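Local coordinates for protein defensin (Pachyrhizus erosus, PDB 3PSM) that probably defends the plant against fungi as a small, disulfide-rich, dimeric antimicrobial protein of the gamma-thionin family, at residues A[13-24]-A[33-43]. Numbering follows the deposited sequence.
Sequences PCFTDGSCDDHC and GRCRDDFRCWC
The cysteine-stabilised alpha-beta motif of plant defensins is built here by C20 and C24, one helical turn apart, which bond to C41 and C43, alternate residues of a single strand. C20 SG lies anti to its backbone N while C24 SG turns beside its own, and the two bridges twist in opposite senses, with CB-SG-SG-CB torsions of 83° and -79°. They lie against each other, C24 SG 3.7 Å from C41 SG. G33, which has no side chain, passes close against the helix, its CA 3.6 Å from C24 SG. Carboxylates on the helix take up amides of this strand: G33 N reaches D21 OD1 on its anti side (2.9 Å), and C35 N meets D17 OD1 from above the carboxylate plane (2.8 Å). A water lies within hydrogen-bonding distance of both D17 OD2 and C35 O. The loop before the helix is tied down by the C14–C35 disulfide and by a nearly straight bond from C14 N to F39 O (2.8 Å), whose donor stands above the carbonyl plane. Beside it the rings of F15 and F39 touch through their CD2 atoms, 4.0 Å apart, that of F15 arriving at the edge of F39. Helix 17-24 runs roughly antiparallel to strand 33-35, at 147°, and packs on one side of the three-stranded sheet, where 41-46 is the central strand between 2-6 and 32-35. D21 OD2 forms salt bridges with K25 and with R36 of the second subunit, carrying this helix into the dimer interface.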
ATOM      1  N   PRO A  13      -9.218  -4.300 -13.580  1.00 13.57           N
ATOM      2  CA  PRO A  13      -7.849  -3.963 -13.992  1.00 12.59           C
ATOM      3  C   PRO A  13      -7.075  -3.305 -12.872  1.00 10.81           C
ATOM      4  O   PRO A  13      -7.641  -2.560 -12.035  1.00 12.00           O
ATOM      5  CB  PRO A  13      -8.069  -2.975 -15.162  1.00 14.43           C
ATOM      6  CG  PRO A  13      -9.485  -3.323 -15.622  1.00 17.18           C
ATOM      7  CD  PRO A  13     -10.208  -3.526 -14.327  1.00 16.47           C
ATOM      8  N   CYS A  14      -5.772  -3.460 -12.946  1.00 10.71           N
ATOM      9  CA  CYS A  14      -4.872  -2.810 -11.979  1.00  9.77           C
ATOM     10  C   CYS A  14      -4.350  -1.509 -12.575  1.00 10.09           C
ATOM     11  O   CYS A  14      -3.578  -1.524 -13.526  1.00 11.43           O
ATOM     12  CB  CYS A  14      -3.721  -3.748 -11.680  1.00  9.30           C
ATOM     13  SG  CYS A  14      -2.719  -3.366 -10.247  1.00  9.23           S
ATOM     14  N   PHE A  15      -4.853  -0.413 -12.008  1.00 10.83           N
ATOM     15  CA  PHE A  15      -4.486   0.936 -12.412  1.00 12.25           C
ATOM     16  C   PHE A  15      -3.545   1.613 -11.453  1.00 12.74           C
ATOM     17  O   PHE A  15      -2.808   2.484 -11.861  1.00 19.10           O
ATOM     18  CB  PHE A  15      -5.736   1.803 -12.574  1.00 13.94           C
ATOM     19  CG  PHE A  15      -6.626   1.375 -13.704  1.00 15.50           C
ATOM     20  CD1 PHE A  15      -7.916   0.931 -13.455  1.00 17.12           C
ATOM     21  CD2 PHE A  15      -6.211   1.389 -15.018  1.00 19.49           C
ATOM     22  CE1 PHE A  15      -8.757   0.552 -14.500  1.00 18.56           C
ATOM     23  CE2 PHE A  15      -7.061   1.002 -16.021  1.00 23.67           C
ATOM     24  CZ  PHE A  15      -8.320   0.576 -15.798  1.00 21.62           C
ATOM     25  N   THR A  16      -3.604   1.289 -10.169  1.00 10.37           N
ATOM     26  CA  THR A  16      -2.799   1.940  -9.143  1.00  9.97           C
ATOM     27  C   THR A  16      -2.007   0.896  -8.396  1.00  9.02           C
ATOM     28  O   THR A  16      -2.555  -0.119  -7.953  1.00  8.95           O
ATOM     29  CB  THR A  16      -3.626   2.826  -8.212  1.00 10.41           C
ATOM     30  OG1 THR A  16      -4.375   1.997  -7.319  1.00 10.38           O
ATOM     31  CG2 THR A  16      -4.523   3.772  -9.009  1.00 12.75           C
ATOM     32  N   ASP A  17      -0.705   1.167  -8.217  1.00  8.90           N
ATOM     33  CA  ASP A  17       0.082   0.255  -7.391  1.00  8.80           C
ATOM     34  C   ASP A  17      -0.430   0.229  -5.977  1.00  8.48           C
ATOM     35  O   ASP A  17      -0.393  -0.844  -5.334  1.00  9.05           O
ATOM     36  CB  ASP A  17       1.553   0.649  -7.416  1.00 10.33           C
ATOM     37  CG  ASP A  17       2.216   0.213  -8.727  1.00 11.49           C
ATOM     38  OD1 ASP A  17       1.644  -0.406  -9.577  1.00 11.44           O
ATOM     39  OD2 ASP A  17       3.464   0.450  -8.816  1.00 16.43           O
ATOM     40  N   GLY A  18      -0.934   1.342  -5.434  1.00  8.53           N
ATOM     41  CA  GLY A  18      -1.453   1.293  -4.080  1.00  8.85           C
ATOM     42  C   GLY A  18      -2.579   0.336  -3.912  1.00  8.36           C
ATOM     43  O   GLY A  18      -2.676  -0.399  -2.927  1.00  8.53           O
ATOM     44  N   SER A  19      -3.515   0.255  -4.893  1.00  8.54           N
ATOM     45  CA  SER A  19      -4.619  -0.681  -4.779  1.00  8.39           C
ATOM     46  C   SER A  19      -4.092  -2.140  -4.719  1.00  7.85           C
ATOM     47  O   SER A  19      -4.619  -2.968  -3.956  1.00  8.38           O
ATOM     48  CB  SER A  19      -5.603  -0.552  -5.915  1.00  9.39           C
ATOM     49  OG  SER A  19      -5.083  -0.930  -7.184  1.00  9.68           O
ATOM     50  N   CYS A  20      -3.082  -2.440  -5.513  1.00  7.69           N
ATOM     51  CA  CYS A  20      -2.538  -3.788  -5.539  1.00  7.73           C
ATOM     52  C   CYS A  20      -1.719  -4.103  -4.328  1.00  7.85           C
ATOM     53  O   CYS A  20      -1.812  -5.200  -3.751  1.00  8.04           O
ATOM     54  CB  CYS A  20      -1.717  -3.961  -6.822  1.00  8.12           C
ATOM     55  SG  CYS A  20      -0.964  -5.576  -7.022  1.00  8.20           S
ATOM     56  N   ASP A  21      -0.896  -3.153  -3.889  1.00  7.78           N
ATOM     57  CA  ASP A  21      -0.105  -3.350  -2.665  1.00  7.83           C
ATOM     58  C   ASP A  21      -1.005  -3.578  -1.469  1.00  7.73           C
ATOM     59  O   ASP A  21      -0.743  -4.442  -0.627  1.00  8.37           O
ATOM     60  CB  ASP A  21       0.809  -2.149  -2.474  1.00  8.37           C
ATOM     61  CG  ASP A  21       1.988  -2.376  -1.566  1.00  8.38           C
ATOM     62  OD1 ASP A  21       2.538  -3.492  -1.558  1.00  9.39           O
ATOM     63  OD2 ASP A  21       2.367  -1.407  -0.863  1.00 10.17           O
ATOM     64  N   ASP A  22      -2.103  -2.822  -1.381  1.00  7.95           N
ATOM     65  CA  ASP A  22      -3.100  -3.011  -0.340  1.00  8.54           C
ATOM     66  C   ASP A  22      -3.640  -4.432  -0.377  1.00  8.20           C
ATOM     67  O   ASP A  22      -3.638  -5.169   0.605  1.00  8.99           O
ATOM     68  CB  ASP A  22      -4.209  -1.966  -0.531  1.00  9.69           C
ATOM     69  CG  ASP A  22      -5.444  -2.115   0.309  1.00 10.74           C
ATOM     70  OD1 ASP A  22      -5.379  -2.780   1.360  1.00 11.35           O
ATOM     71  OD2 ASP A  22      -6.515  -1.604  -0.114  1.00 16.22           O
ATOM     72  N   HIS A  23      -4.126  -4.852  -1.571  1.00  8.47           N
ATOM     73  CA  HIS A  23      -4.637  -6.202  -1.709  1.00  8.71           C
ATOM     74  C   HIS A  23      -3.616  -7.239  -1.259  1.00  8.68           C
ATOM     75  O   HIS A  23      -3.904  -8.171  -0.487  1.00  9.67           O
ATOM     76  CB  HIS A  23      -5.061  -6.441  -3.180  1.00  9.20           C
ATOM     77  CG  HIS A  23      -5.457  -7.890  -3.393  1.00 10.41           C
ATOM     78  ND1 HIS A  23      -6.773  -8.299  -3.232  1.00 11.99           N
ATOM     79  CD2 HIS A  23      -4.678  -8.957  -3.715  1.00 11.54           C
ATOM     80  CE1 HIS A  23      -6.759  -9.607  -3.429  1.00 12.72           C
ATOM     81  NE2 HIS A  23      -5.538 -10.023  -3.697  1.00 13.10           N
ATOM     82  N   CYS A  24      -2.412  -7.159  -1.818  1.00  8.18           N
ATOM     83  CA  CYS A  24      -1.402  -8.191  -1.560  1.00  8.51           C
ATOM     84  C   CYS A  24      -1.009  -8.236  -0.089  1.00  8.57           C
ATOM     85  O   CYS A  24      -0.877  -9.304   0.476  1.00 10.28           O
ATOM     86  CB  CYS A  24      -0.184  -7.969  -2.443  1.00  8.72           C
ATOM     87  SG  CYS A  24      -0.556  -8.214  -4.214  1.00  8.61           S
ATOM     88  N   GLY A  33       2.629  -5.667  -3.417  1.00  8.66           N
ATOM     89  CA  GLY A  33       2.010  -5.792  -4.708  1.00  8.54           C
ATOM     90  C   GLY A  33       2.292  -4.593  -5.591  1.00  8.37           C
ATOM     91  O   GLY A  33       2.502  -3.485  -5.102  1.00  9.08           O
ATOM     92  N   ARG A  34       2.196  -4.827  -6.895  1.00  8.42           N
ATOM     93  CA  ARG A  34       2.289  -3.770  -7.881  1.00  8.63           C
ATOM     94  C   ARG A  34       1.484  -4.162  -9.113  1.00  8.59           C
ATOM     95  O   ARG A  34       1.351  -5.360  -9.423  1.00  8.92           O
ATOM     96  CB  ARG A  34       3.719  -3.466  -8.292  1.00 10.10           C
ATOM     97  CG  ARG A  34       4.385  -4.669  -8.965  1.00 11.47           C
ATOM     98  CD  ARG A  34       5.708  -4.319  -9.558  1.00 13.56           C
ATOM     99  NE  ARG A  34       6.351  -5.509 -10.101  1.00 13.60           N
ATOM    100  CZ  ARG A  34       7.348  -5.481 -10.977  1.00 14.80           C
ATOM    101  NH1 ARG A  34       7.807  -4.330 -11.440  1.00 17.13           N
ATOM    102  NH2 ARG A  34       7.822  -6.669 -11.335  1.00 18.28           N
ATOM    103  N   CYS A  35       1.018  -3.173  -9.843  1.00  8.90           N
ATOM    104  CA  CYS A  35       0.535  -3.479 -11.213  1.00  9.23           C
ATOM    105  C   CYS A  35       1.725  -3.684 -12.126  1.00  9.69           C
ATOM    106  O   CYS A  35       2.769  -3.072 -11.980  1.00 12.15           O
ATOM    107  CB  CYS A  35      -0.269  -2.321 -11.769  1.00 10.07           C
ATOM    108  SG  CYS A  35      -1.618  -1.720 -10.698  1.00  9.72           S
ATOM    109  N   ARG A  36       1.575  -4.543 -13.097  1.00 10.64           N
ATOM    110  CA  ARG A  36       2.570  -4.677 -14.157  1.00 12.08           C
ATOM    111  C   ARG A  36       1.995  -4.135 -15.459  1.00 13.53           C
ATOM    112  O   ARG A  36       0.885  -3.593 -15.499  1.00 13.31           O
ATOM    113  CB  ARG A  36       3.163  -6.106 -14.232  1.00 13.18           C
ATOM    114  CG  ARG A  36       4.006  -6.370 -12.982  1.00 13.85           C
ATOM    115  CD  ARG A  36       4.653  -7.703 -12.904  1.00 16.54           C
ATOM    116  NE  ARG A  36       5.644  -7.889 -13.929  1.00 15.62           N
ATOM    117  CZ  ARG A  36       5.794  -8.853 -14.756  1.00 22.52           C
ATOM    118  NH1 ARG A  36       4.984  -9.941 -14.765  1.00 33.46           N
ATOM    119  NH2 ARG A  36       6.790  -8.822 -15.651  1.00 22.60           N
ATOM    120  N   ASP A  37       2.719  -4.240 -16.545  1.00 14.02           N
ATOM    121  CA  ASP A  37       2.364  -3.626 -17.815  1.00 15.85           C
ATOM    122  C   ASP A  37       1.208  -4.314 -18.501  1.00 14.27           C
ATOM    123  O   ASP A  37       0.684  -3.792 -19.502  1.00 16.75           O
ATOM    124  CB  ASP A  37       3.580  -3.579 -18.735  1.00 18.05           C
ATOM    125  CG  ASP A  37       4.153  -4.905 -19.158  1.00 23.25           C
ATOM    126  OD1 ASP A  37       4.972  -4.924 -20.082  1.00 22.57           O
ATOM    127  OD2 ASP A  37       3.859  -5.937 -18.548  1.00 40.45           O
ATOM    128  N   ASP A  38       0.737  -5.388 -17.950  1.00 13.23           N
ATOM    129  CA  ASP A  38      -0.495  -6.116 -18.257  1.00 14.10           C
ATOM    130  C   ASP A  38      -1.757  -5.587 -17.570  1.00 13.14           C
ATOM    131  O   ASP A  38      -2.858  -6.129 -17.753  1.00 14.07           O
ATOM    132  CB  ASP A  38      -0.385  -7.612 -17.951  1.00 14.55           C
ATOM    133  CG  ASP A  38      -0.117  -7.901 -16.484  1.00 13.50           C
ATOM    134  OD1 ASP A  38      -0.074  -9.072 -16.145  1.00 15.80           O
ATOM    135  OD2 ASP A  38       0.051  -6.941 -15.679  1.00 11.19           O
ATOM    136  N   PHE A  39      -1.631  -4.525 -16.795  1.00 11.86           N
ATOM    137  CA  PHE A  39      -2.778  -4.010 -16.040  1.00 11.22           C
ATOM    138  C   PHE A  39      -3.387  -5.061 -15.151  1.00 10.63           C
ATOM    139  O   PHE A  39      -4.607  -5.057 -14.896  1.00 11.02           O
ATOM    140  CB  PHE A  39      -3.826  -3.366 -16.931  1.00 13.50           C
ATOM    141  CG  PHE A  39      -3.337  -2.101 -17.609  1.00 13.84           C
ATOM    142  CD1 PHE A  39      -2.632  -2.192 -18.809  1.00 17.14           C
ATOM    143  CD2 PHE A  39      -3.601  -0.883 -17.032  1.00 15.86           C
ATOM    144  CE1 PHE A  39      -2.238  -0.989 -19.415  1.00 20.49           C
ATOM    145  CE2 PHE A  39      -3.214   0.295 -17.659  1.00 19.58           C
ATOM    146  CZ  PHE A  39      -2.532   0.225 -18.841  1.00 22.00           C
ATOM    147  N   ARG A  40      -2.561  -5.898 -14.548  1.00  9.75           N
ATOM    148  CA  ARG A  40      -2.984  -6.833 -13.509  1.00  9.91           C
ATOM    149  C   ARG A  40      -2.105  -6.630 -12.270  1.00  9.43           C
ATOM    150  O   ARG A  40      -1.014  -6.065 -12.323  1.00  9.62           O
ATOM    151  CB  ARG A  40      -2.855  -8.278 -13.983  1.00 11.81           C
ATOM    152  CG  ARG A  40      -3.852  -8.563 -15.117  1.00 13.62           C
ATOM    153  CD  ARG A  40      -3.881 -10.037 -15.484  1.00 14.53           C
ATOM    154  NE  ARG A  40      -2.596 -10.372 -16.065  1.00 14.49           N
ATOM    155  CZ  ARG A  40      -2.317 -11.488 -16.710  1.00 14.94           C
ATOM    156  NH1 ARG A  40      -3.259 -12.396 -16.841  1.00 17.21           N
ATOM    157  NH2 ARG A  40      -1.068 -11.656 -17.185  1.00 17.48           N
ATOM    158  N   CYS A  41      -2.659  -7.075 -11.141  1.00  8.63           N
ATOM    159  CA  CYS A  41      -2.018  -6.977  -9.844  1.00  8.35           C
ATOM    160  C   CYS A  41      -1.200  -8.223  -9.564  1.00  8.66           C
ATOM    161  O   CYS A  41      -1.714  -9.348  -9.631  1.00  9.45           O
ATOM    162  CB  CYS A  41      -3.111  -6.827  -8.775  1.00  8.64           C
ATOM    163  SG  CYS A  41      -2.532  -6.880  -7.058  1.00  8.36           S
ATOM    164  N   TRP A  42       0.081  -8.026  -9.286  1.00  8.55           N
ATOM    165  CA  TRP A  42       1.039  -9.072  -8.991  1.00  9.04           C
ATOM    166  C   TRP A  42       1.551  -8.884  -7.567  1.00  8.92           C
ATOM    167  O   TRP A  42       1.975  -7.813  -7.173  1.00  9.60           O
ATOM    168  CB  TRP A  42       2.239  -8.986  -9.954  1.00 10.14           C
ATOM    169  CG  TRP A  42       1.878  -9.332 -11.386  1.00 10.19           C
ATOM    170  CD1 TRP A  42       1.161  -8.561 -12.265  1.00 11.09           C
ATOM    171  CD2 TRP A  42       2.253 -10.522 -12.086  1.00 11.07           C
ATOM    172  NE1 TRP A  42       1.072  -9.256 -13.458  1.00 12.29           N
ATOM    173  CE2 TRP A  42       1.712 -10.437 -13.388  1.00 12.29           C
ATOM    174  CE3 TRP A  42       2.968 -11.677 -11.739  1.00 11.82           C
ATOM    175  CZ2 TRP A  42       1.866 -11.442 -14.318  1.00 14.20           C
ATOM    176  CZ3 TRP A  42       3.128 -12.666 -12.714  1.00 13.63           C
ATOM    177  CH2 TRP A  42       2.587 -12.518 -13.975  1.00 14.58           C
ATOM    178  N   CYS A  43       1.497  -9.985  -6.798  1.00  9.09           N
ATOM    179  CA  CYS A  43       1.978  -9.997  -5.464  1.00  9.21           C
ATOM    180  C   CYS A  43       3.351 -10.677  -5.399  1.00 10.63           C
ATOM    181  O   CYS A  43       3.611 -11.682  -6.083  1.00 12.04           O
ATOM    182  CB  CYS A  43       1.059 -10.775  -4.502  1.00 10.19           C
ATOM    183  SG  CYS A  43      -0.657 -10.237  -4.421  1.00  9.89           S
TER
HETATM  184  O   HOH W   1       4.170  -0.897 -11.260  1.00 16.85           O